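PDB 3L48: outer membrane usher protein PapC from Escherichia coli, which exports and assembles pilus subunits across the outer membrane as the pore-forming usher, represented here by its C-terminal domain. Local coordinates for residues R34-V39 / E54-N59. Sequence-based numbering, arbitrary orientation.
Sequences RELGMV and ETLSVN. With CO (cobalt (II) ion), chain F.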
# COMPACT_ATOMS: atom_id res chain seq x y z
N ARG A 34 9.35 7.62 -0.21
CA ARG A 34 9.19 7.60 -1.66
C ARG A 34 7.78 7.15 -2.05
O ARG A 34 7.23 6.21 -1.47
CB ARG A 34 10.23 6.69 -2.30
CG ARG A 34 11.65 6.91 -1.79
N GLU A 35 7.20 7.81 -3.05
CA GLU A 35 5.88 7.44 -3.54
C GLU A 35 5.96 6.29 -4.53
O GLU A 35 6.43 6.46 -5.66
CB GLU A 35 5.18 8.65 -4.15
CG GLU A 35 4.82 9.68 -3.11
CD GLU A 35 4.30 10.97 -3.69
OE1 GLU A 35 4.12 11.92 -2.90
OE2 GLU A 35 4.08 11.03 -4.92
N LEU A 36 5.51 5.12 -4.10
CA LEU A 36 5.65 3.90 -4.87
C LEU A 36 4.44 3.66 -5.77
O LEU A 36 4.48 2.84 -6.69
CB LEU A 36 5.85 2.71 -3.93
CG LEU A 36 6.90 2.95 -2.84
CD1 LEU A 36 7.13 1.70 -2.02
CD2 LEU A 36 8.20 3.43 -3.46
N GLY A 37 3.35 4.38 -5.50
CA GLY A 37 2.15 4.22 -6.29
C GLY A 37 0.97 4.98 -5.74
O GLY A 37 1.04 5.59 -4.67
N MET A 38 -0.13 4.95 -6.49
CA MET A 38 -1.35 5.65 -6.12
C MET A 38 -2.51 4.67 -6.15
O MET A 38 -2.54 3.76 -6.98
CB MET A 38 -1.61 6.78 -7.11
CG MET A 38 -0.43 7.71 -7.29
SD MET A 38 -0.26 8.83 -5.90
CE MET A 38 -1.67 9.90 -6.20
N VAL A 39 -3.46 4.85 -5.24
CA VAL A 39 -4.62 3.97 -5.18
C VAL A 39 -5.60 4.32 -6.28
O VAL A 39 -5.99 5.47 -6.45
CB VAL A 39 -5.33 4.08 -3.82
CG1 VAL A 39 -6.47 3.06 -3.73
CG2 VAL A 39 -4.34 3.88 -2.69
N GLU A 54 9.14 -4.14 4.24
CA GLU A 54 9.05 -2.75 4.67
C GLU A 54 7.64 -2.36 5.08
O GLU A 54 6.68 -3.07 4.80
CB GLU A 54 9.57 -1.80 3.59
CG GLU A 54 8.61 -1.59 2.43
CD GLU A 54 9.07 -0.48 1.49
OE1 GLU A 54 9.55 0.56 1.99
OE2 GLU A 54 8.93 -0.64 0.26
N THR A 55 7.52 -1.21 5.75
CA THR A 55 6.23 -0.68 6.14
C THR A 55 5.85 0.50 5.24
O THR A 55 6.59 1.48 5.15
CB THR A 55 6.23 -0.20 7.61
OG1 THR A 55 6.51 -1.30 8.47
CG2 THR A 55 4.87 0.40 7.98
N LEU A 56 4.71 0.39 4.58
CA LEU A 56 4.24 1.46 3.72
C LEU A 56 3.15 2.24 4.43
O LEU A 56 2.41 1.69 5.24
CB LEU A 56 3.71 0.91 2.40
CG LEU A 56 4.64 0.01 1.58
CD1 LEU A 56 4.00 -0.32 0.24
CD2 LEU A 56 5.99 0.67 1.38
N SER A 57 3.06 3.53 4.14
CA SER A 57 1.97 4.34 4.66
C SER A 57 1.05 4.76 3.52
O SER A 57 1.51 5.08 2.42
CB SER A 57 2.50 5.56 5.42
OG SER A 57 2.97 6.55 4.52
N VAL A 58 -0.25 4.75 3.78
CA VAL A 58 -1.23 5.16 2.80
C VAL A 58 -1.78 6.53 3.19
O VAL A 58 -2.32 6.70 4.28
CB VAL A 58 -2.38 4.15 2.69
CG1 VAL A 58 -3.38 4.58 1.63
CG2 VAL A 58 -1.82 2.77 2.38
N ASN A 59 -1.64 7.50 2.30
CA ASN A 59 -1.97 8.87 2.64
C ASN A 59 -3.16 9.42 1.85
O ASN A 59 -3.27 9.21 0.65
CB ASN A 59 -0.76 9.78 2.42
CG ASN A 59 0.54 9.10 2.80
OD1 ASN A 59 1.28 8.62 1.93
ND2 ASN A 59 0.83 9.06 4.09
CO CO F . 3.57 13.74 -3.59
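Leu36 reaches across to Leu56 and Glu54 from the edge of an Ig-like, Greek-key beta sandwich, the PapC C-terminal domain. Strands 35-38 and 55-59 belong to the same antiparallel sheet but are not neighbours: strand 27-29 runs between them, hydrogen-bonded through Val28 to the backbone of Leu36 and Gly37. The CA atoms of Leu36 and Leu56 therefore stay 9.0 Å apart, and no hydrogen bond links the two segments; side chains alone close the distance. Leu36 is partly exposed at the sheet edge, while Leu56 and Glu54 are buried.

The tight end is built around one methyl. Leu36 CD1 lies 3.7 Å from Leu56 CD2, the two side chains crossing at about a right angle, and the same CD1 is 3.7 Å from Glu54 OE2. The Glu54 side chain comes from the direction opposite to that of Leu36: its CG sits between the backbone N and the carbonyl carbon (chi1 76°), and the chain then runs out extended. Its OE2 accepts a hydrogen bond from Thr51 N, so a polar atom borders the leucine pair without lacking a partner. Leu56 also touches Val28 of strand 27-29 and Val68 of strand 64-69.

Packing is looser toward Val39, whose CG2 comes no nearer than 4.5 Å to Val58 CG1, although both valines are buried. The solvent side of strand 35-38 is a different place again: Met38 and Glu35 are exposed and make no contact with 54-59. The Glu35 chain is extended beyond CG, and its OE1 binds a cobalt ion at 2.0 Å.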